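Local coordinates for acetaldehyde dehydrogenase (Acetylating) (PDB 5J78), which catalyses the NAD-linked, CoA-acylating interconversion of acetaldehyde and acetyl-CoA, at residues Asn105-Val110 against Asn454-His459; Glu63-Ala68 against Phe149-Ala154; Ala278-Glu283 against Ser380-Lys385. All blocks are in the same frame, centred on the assembly; numbering follows the deposited sequence. Where two conformers were deposited one is given.

Interaction 1 of 3, residues Asn105-Val110 against Asn454-His459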
# COMPACT_ATOMS: atom_id res chain seq x y z
N ASN A 105 -15.20 38.50 14.26
CA ASN A 105 -15.07 39.87 13.81
C ASN A 105 -14.27 39.98 12.50
O ASN A 105 -14.56 40.84 11.69
CB ASN A 105 -14.43 40.73 14.92
CG ASN A 105 -15.41 41.04 16.04
OD1 ASN A 105 -16.63 41.04 15.84
ND2 ASN A 105 -14.89 41.31 17.22
N SER A 106 -13.30 39.09 12.29
CA SER A 106 -12.48 39.13 11.08
C SER A 106 -13.17 38.55 9.84
O SER A 106 -12.65 38.69 8.74
CB SER A 106 -11.18 38.37 11.30
OG SER A 106 -11.42 36.98 11.22
N ILE A 107 -14.30 37.88 10.00
CA ILE A 107 -14.96 37.26 8.86
C ILE A 107 -16.38 37.78 8.64
O ILE A 107 -16.94 37.59 7.56
CB ILE A 107 -15.00 35.69 8.99
CG1 ILE A 107 -15.93 35.22 10.12
CG2 ILE A 107 -13.58 35.15 9.18
CD1 ILE A 107 -16.15 33.70 10.17
N LYS A 108 -16.95 38.44 9.64
CA LYS A 108 -18.37 38.77 9.58
C LYS A 108 -18.72 39.73 8.43
O LYS A 108 -19.82 39.66 7.90
CB LYS A 108 -18.84 39.38 10.90
CG LYS A 108 -18.23 40.72 11.25
CD LYS A 108 -18.80 41.25 12.57
CE LYS A 108 -18.51 42.73 12.78
NZ LYS A 108 -17.58 42.94 13.91
N ASP A 109 -17.79 40.59 8.03
CA ASP A 109 -18.04 41.50 6.91
C ASP A 109 -17.45 41.01 5.56
O ASP A 109 -17.47 41.74 4.58
CB ASP A 109 -17.49 42.89 7.24
CG ASP A 109 -18.20 43.53 8.44
OD1 ASP A 109 -19.41 43.27 8.63
OD2 ASP A 109 -17.54 44.26 9.21
N VAL A 110 -16.96 39.78 5.49
CA VAL A 110 -16.45 39.26 4.22
C VAL A 110 -17.61 38.84 3.31
O VAL A 110 -18.55 38.15 3.73
CB VAL A 110 -15.48 38.08 4.43
CG1 VAL A 110 -15.11 37.44 3.08
CG2 VAL A 110 -14.21 38.54 5.14
N ASN A 454 -2.24 32.31 7.92
CA ASN A 454 -3.24 31.95 8.92
C ASN A 454 -4.50 31.63 8.11
O ASN A 454 -5.03 32.48 7.40
CB ASN A 454 -3.48 33.09 9.92
CG ASN A 454 -2.36 33.24 10.95
OD1 ASN A 454 -1.22 32.89 10.68
ND2 ASN A 454 -2.71 33.74 12.14
N VAL A 455 -4.94 30.38 8.21
CA VAL A 455 -6.10 29.92 7.47
C VAL A 455 -7.36 30.58 7.98
O VAL A 455 -7.55 30.70 9.19
CB VAL A 455 -6.24 28.38 7.56
CG1 VAL A 455 -7.55 27.90 6.91
CG2 VAL A 455 -5.03 27.72 6.91
N THR A 456 -8.22 31.00 7.05
CA THR A 456 -9.39 31.78 7.39
C THR A 456 -10.46 31.54 6.30
O THR A 456 -10.33 30.60 5.49
CB THR A 456 -9.02 33.30 7.57
OG1 THR A 456 -10.18 34.05 7.91
CG2 THR A 456 -8.39 33.89 6.32
N VAL A 457 -11.53 32.33 6.30
CA VAL A 457 -12.69 32.04 5.42
C VAL A 457 -12.37 32.04 3.89
O VAL A 457 -12.98 31.30 3.12
CB VAL A 457 -13.83 33.05 5.70
CG1 VAL A 457 -13.42 34.47 5.31
CG2 VAL A 457 -15.11 32.64 5.01
N THR A 458 -11.39 32.83 3.47
CA THR A 458 -11.05 32.94 2.07
C THR A 458 -10.36 31.66 1.57
O THR A 458 -10.25 31.46 0.36
CB THR A 458 -10.18 34.15 1.80
OG1 THR A 458 -9.00 34.10 2.62
CG2 THR A 458 -10.96 35.42 2.14
N HIS A 459 -9.92 30.80 2.48
CA HIS A 459 -9.34 29.52 2.07
C HIS A 459 -10.41 28.45 1.82
O HIS A 459 -10.11 27.38 1.29
CB HIS A 459 -8.33 29.04 3.13
CG HIS A 459 -7.15 29.95 3.27
ND1 HIS A 459 -7.05 30.89 4.27
CD2 HIS A 459 -6.05 30.11 2.49
CE1 HIS A 459 -5.93 31.57 4.13
NE2 HIS A 459 -5.30 31.12 3.06
O HOH W 1 -9.72 34.91 10.47
O HOH W 2 -10.73 36.67 6.88

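Interaction 2 of 3, residues Glu63-Ala68 against Phe149-Ala154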
# COMPACT_ATOMS: atom_id res chain seq x y z
N GLU A 63 -23.47 34.56 13.13
CA GLU A 63 -23.56 35.40 14.32
C GLU A 63 -24.11 34.60 15.51
O GLU A 63 -23.57 34.69 16.61
CB GLU A 63 -24.45 36.61 14.04
CG GLU A 63 -24.76 37.42 15.28
CD GLU A 63 -25.64 38.61 14.98
OE1 GLU A 63 -26.73 38.40 14.39
OE2 GLU A 63 -25.23 39.73 15.31
N SER A 64 -25.16 33.82 15.26
CA SER A 64 -25.75 32.97 16.29
C SER A 64 -24.74 31.94 16.79
O SER A 64 -24.66 31.67 17.98
CB SER A 64 -26.99 32.26 15.74
OG SER A 64 -27.50 31.32 16.68
N MET A 65 -23.96 31.37 15.87
CA MET A 65 -22.90 30.43 16.26
C MET A 65 -21.89 31.13 17.16
O MET A 65 -21.51 30.62 18.21
CB MET A 65 -22.20 29.85 15.02
CG MET A 65 -23.03 28.89 14.19
SD MET A 65 -22.30 28.58 12.54
CE MET A 65 -20.77 27.79 13.01
N ALA A 66 -21.46 32.32 16.75
CA ALA A 66 -20.48 33.07 17.54
C ALA A 66 -21.01 33.36 18.94
O ALA A 66 -20.26 33.29 19.93
CB ALA A 66 -20.10 34.35 16.84
N ASN A 67 -22.30 33.69 19.02
CA ASN A 67 -22.90 34.06 20.29
C ASN A 67 -22.91 32.88 21.22
O ASN A 67 -22.61 33.00 22.41
CB ASN A 67 -24.33 34.59 20.11
CG ASN A 67 -24.36 36.01 19.57
OD1 ASN A 67 -23.42 36.78 19.77
ND2 ASN A 67 -25.46 36.36 18.90
N ALA A 68 -23.23 31.71 20.68
CA ALA A 68 -23.32 30.51 21.48
C ALA A 68 -21.94 30.10 22.00
O ALA A 68 -21.81 29.62 23.12
CB ALA A 68 -23.95 29.39 20.68
N PHE A 149 -13.50 27.98 15.81
CA PHE A 149 -12.81 28.69 14.73
C PHE A 149 -13.17 28.10 13.36
O PHE A 149 -13.64 28.81 12.47
CB PHE A 149 -11.29 28.66 15.00
CG PHE A 149 -10.44 28.70 13.76
CD1 PHE A 149 -10.36 29.86 12.98
CD2 PHE A 149 -9.71 27.59 13.39
CE1 PHE A 149 -9.57 29.88 11.82
CE2 PHE A 149 -8.93 27.60 12.24
CZ PHE A 149 -8.86 28.75 11.45
N LYS A 150 -13.01 26.78 13.21
CA LYS A 150 -13.27 26.12 11.93
C LYS A 150 -14.74 26.12 11.54
O LYS A 150 -15.08 26.24 10.35
CB LYS A 150 -12.73 24.69 11.97
CG LYS A 150 -11.22 24.64 11.94
CD LYS A 150 -10.66 23.22 11.83
CE LYS A 150 -9.15 23.27 11.70
NZ LYS A 150 -8.51 21.92 11.66
N ALA A 151 -15.62 25.96 12.51
CA ALA A 151 -17.05 25.95 12.20
C ALA A 151 -17.49 27.31 11.68
O ALA A 151 -18.25 27.38 10.71
CB ALA A 151 -17.87 25.56 13.42
N LEU A 152 -17.04 28.38 12.33
CA LEU A 152 -17.37 29.73 11.89
C LEU A 152 -16.86 30.01 10.44
O LEU A 152 -17.61 30.48 9.61
CB LEU A 152 -16.79 30.78 12.84
CG LEU A 152 -17.45 30.94 14.21
CD1 LEU A 152 -16.55 31.82 15.06
CD2 LEU A 152 -18.86 31.50 14.07
N ILE A 153 -15.59 29.72 10.16
CA ILE A 153 -15.06 30.04 8.83
C ILE A 153 -15.65 29.10 7.76
O ILE A 153 -15.84 29.51 6.62
CB ILE A 153 -13.51 30.00 8.76
CG1 ILE A 153 -12.93 28.59 9.01
CG2 ILE A 153 -12.87 31.03 9.72
CD1 ILE A 153 -11.42 28.51 8.69
N ALA A 154 -15.95 27.86 8.14
CA ALA A 154 -16.54 26.94 7.18
C ALA A 154 -17.95 27.35 6.79
O ALA A 154 -18.32 27.32 5.62
CB ALA A 154 -16.55 25.51 7.72

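Interaction 3 of 3, residues Ala278-Glu283 against Ser380-Lys385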
# COMPACT_ATOMS: atom_id res chain seq x y z
N ALA A 278 12.44 29.07 23.31
CA ALA A 278 13.82 29.40 23.64
C ALA A 278 13.99 30.89 23.55
O ALA A 278 13.48 31.52 22.63
CB ALA A 278 14.80 28.68 22.71
N LEU A 279 14.68 31.47 24.53
CA LEU A 279 15.03 32.87 24.47
C LEU A 279 16.49 32.97 24.08
O LEU A 279 17.32 32.20 24.55
CB LEU A 279 14.80 33.58 25.80
CG LEU A 279 13.39 33.56 26.37
CD1 LEU A 279 13.40 34.38 27.67
CD2 LEU A 279 12.39 34.12 25.38
N LEU A 280 16.79 33.92 23.20
CA LEU A 280 18.15 34.24 22.79
C LEU A 280 18.42 35.65 23.30
O LEU A 280 17.71 36.58 22.93
CB LEU A 280 18.31 34.16 21.26
CG LEU A 280 17.50 33.06 20.56
CD1 LEU A 280 17.66 33.22 19.07
CD2 LEU A 280 17.91 31.66 21.00
N VAL A 281 19.41 35.81 24.18
CA VAL A 281 19.58 37.07 24.90
C VAL A 281 20.98 37.67 24.75
O VAL A 281 21.99 36.97 24.90
CB VAL A 281 19.24 36.89 26.40
CG1 VAL A 281 19.34 38.20 27.15
CG2 VAL A 281 17.84 36.32 26.53
N ASP A 282 21.01 38.96 24.42
CA ASP A 282 22.27 39.68 24.26
C ASP A 282 23.00 39.63 25.60
O ASP A 282 22.40 39.87 26.64
CB ASP A 282 22.04 41.14 23.82
CG ASP A 282 22.02 41.32 22.30
OD1 ASP A 282 22.42 40.39 21.56
OD2 ASP A 282 21.63 42.42 21.87
N GLU A 283 24.27 39.28 25.57
CA GLU A 283 25.06 39.13 26.77
C GLU A 283 25.01 40.41 27.58
O GLU A 283 24.86 40.37 28.80
CB GLU A 283 26.49 38.76 26.43
CG GLU A 283 27.22 38.08 27.57
CD GLU A 283 28.67 37.78 27.24
OE1 GLU A 283 29.25 38.49 26.39
OE2 GLU A 283 29.23 36.83 27.83
N SER A 380 20.72 35.07 15.01
CA SER A 380 20.15 34.51 13.79
C SER A 380 20.58 33.07 13.52
O SER A 380 19.77 32.23 13.13
CB SER A 380 20.54 35.36 12.59
OG SER A 380 19.92 36.64 12.65
N GLU A 381 21.86 32.78 13.75
CA GLU A 381 22.37 31.44 13.54
C GLU A 381 21.73 30.43 14.50
O GLU A 381 21.44 29.29 14.11
CB GLU A 381 23.90 31.44 13.68
CG GLU A 381 24.60 32.34 12.65
CD GLU A 381 26.06 32.65 13.00
OE1 GLU A 381 26.79 33.15 12.12
OE2 GLU A 381 26.47 32.40 14.16
N LEU A 382 21.50 30.83 15.76
CA LEU A 382 20.82 29.96 16.73
C LEU A 382 19.33 29.80 16.41
O LEU A 382 18.78 28.70 16.46
CB LEU A 382 20.96 30.50 18.16
CG LEU A 382 22.22 30.15 18.95
CD1 LEU A 382 22.14 30.86 20.27
CD2 LEU A 382 22.36 28.65 19.15
N ALA A 383 18.67 30.92 16.11
CA ALA A 383 17.28 30.89 15.67
C ALA A 383 17.13 29.89 14.52
O ALA A 383 16.22 29.06 14.51
CB ALA A 383 16.82 32.27 15.25
N GLN A 384 18.05 29.95 13.56
CA GLN A 384 17.96 29.09 12.38
C GLN A 384 18.06 27.63 12.80
O GLN A 384 17.25 26.79 12.36
CB GLN A 384 19.05 29.46 11.36
CG GLN A 384 19.10 28.56 10.15
CD GLN A 384 17.84 28.65 9.31
OE1 GLN A 384 17.13 29.67 9.32
NE2 GLN A 384 17.54 27.58 8.59
N LYS A 385 18.99 27.32 13.70
CA LYS A 385 19.17 25.95 14.20
C LYS A 385 17.98 25.42 15.02
O LYS A 385 17.63 24.24 14.93
CB LYS A 385 20.42 25.87 15.07
CG LYS A 385 21.75 25.89 14.32
CD LYS A 385 22.84 25.27 15.19
CE LYS A 385 24.24 25.46 14.61
NZ LYS A 385 24.72 26.86 14.81

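Interaction 1 of 3, residues Asn105-Val110 against Asn454-His459
I107 meets V457 and T456 chiefly through its CG2 methyl. That methyl lies 3.9 Å from V457 CG1 and 3.8 Å from T456 OG1; the second is a van der Waals approach, in which the two side chains pass each other pointing opposite ways. V457 CG1 sits between its own backbone N and carbonyl carbon (chi1 66°), and from there it serves both partners: besides I107 it is met tip to tip by V110, both of whose methyls, CG1 and CG2, lie 4.1 Å from it. A type I turn from I107 to V110, closed by a bond from V110 N to I107 O, sets those two side chains on V457 together. No direct hydrogen bond crosses the contact. Instead, one water donates to S106 OG (2.8 Å) and also bonds T456 OG1 (2.7 Å), while a second holds T456 OG1 at 2.9 Å and S106 O only weakly. T456 is fixed in turn by its own chain: its N donates to H459 ND1 at 3.0 Å with an N-H...N angle of 155°, and H459 NE2 bonds D453 while the ring meets that of Y237. K156 of helix 143-156 touches both I107 and V457. The chemistry is therefore divided, a small aliphatic cluster beside a water-bridged polar pair, so that polar complementarity between the 105-110 and 454-459 segments is supplied by water.

Interaction 2 of 3, residues Glu63-Ala68 against Phe149-Ala154
M65 and L152 approach each other with similar first torsions: in both, CG stands anti to the carbonyl carbon, beside the backbone N (chi1 -70° and -73°). The methionine then runs out extended and bends at chi3 (64°), which swings CE against the facing helix. The setting is the Rossmann-like N-terminal domain that aldehyde dehydrogenases use for nucleotide binding. Helix 143-156 is the connection of a beta-alpha-beta crossover between the parallel strands 124-138 and 160-165, and helix 55-84 packs against it. Around the contact the two short helical segments run nearly antiparallel, their axes 10.1 Å apart, with M65 and L152 closest in backbone register.

The packing consists of two interlocking pieces. L152 leaves its backbone at a slant, but its CD2 branch reaches across to the 65-66 link, lying 3.8 Å from M65 CB; the same methyl is also 3.8 Å from A66 N, with A66 CB a little farther off. In the other direction, M65 comes down on the 151-152 peptide, its CE 3.6 Å from A151 C and 3.8 Å from L152 N. The same CE also meets A151 CB, at 3.7 Å. A66 and A151 present only a methyl each, consistent with the close approach of the longer chains to main-chain atoms. All four residues are buried.

Other helices complete the surroundings. Y104 of helix 89-107 touches A66, and I107 of the same helix touches L152, whereas helix 170-186 contributes A184 against M65 and M180 against A151. On another side of helix 143-156, K150 NZ bonds T220 OG1. The shortest approach between the two segments is M65 CE against the carbonyl A151 O, at 3.4 Å.

Interaction 3 of 3, residues Ala278-Glu283 against Ser380-Lys385
L280 carries the whole strand side of this contact, facing L382 and A383 on the helix. All contacts across it are van der Waals: L280 CD1 lies 4.0 Å from A383 CB and 3.9 Å from A383 N, while its other branch, CD2, comes no nearer than 4.3 Å to L382 CB. CD1 is thus the branch that meets A383, while both methyls lie about equally far from L382 CB. The leucine's CG lies beside the backbone N with chi1 at -36°, turned somewhat from a staggered value.

No hydrogen bond crosses the contact; those nearby hold its two sides. The backbone of L280 is paired with V246 and I248 of strand 244-248, and on the helix S380 OG bonds K413 NZ.

This is helix-on-sheet packing in the parallel alpha/beta domain, which in aldehyde dehydrogenases is the catalytic domain. Strand 276-282 lies between strands 367-373 and 244-248. Helix 376-388 links strand 367-373 to strand 395-399 and packs against the sheet at L280, with its L386 also touching L280 and A278. Y409 of helix 403-410 touches both L280 and A383, while V373 and V353 touch L382.

Interactions 1 and 2 form one continuous packed region, with centres 11 Å apart. Helix 143-156 joins them: I107 CD1 lies 3.6 Å from L152 O, and V457 CG2 lies 3.6 Å from I153 O. Interaction 3 is remote, its centre 34 Å from that of interaction 1 and 39 Å from that of interaction 2, with nearest atoms about 18 Å and 24 Å away. It belongs to the parallel-sheet domain, whereas the other two belong to the mixed-sheet, Rossmann-like part. C273, found as 3-sulfinoalanine, precedes strand 276-282 by three residues; its position is consistent with the cysteine nucleophile of this family.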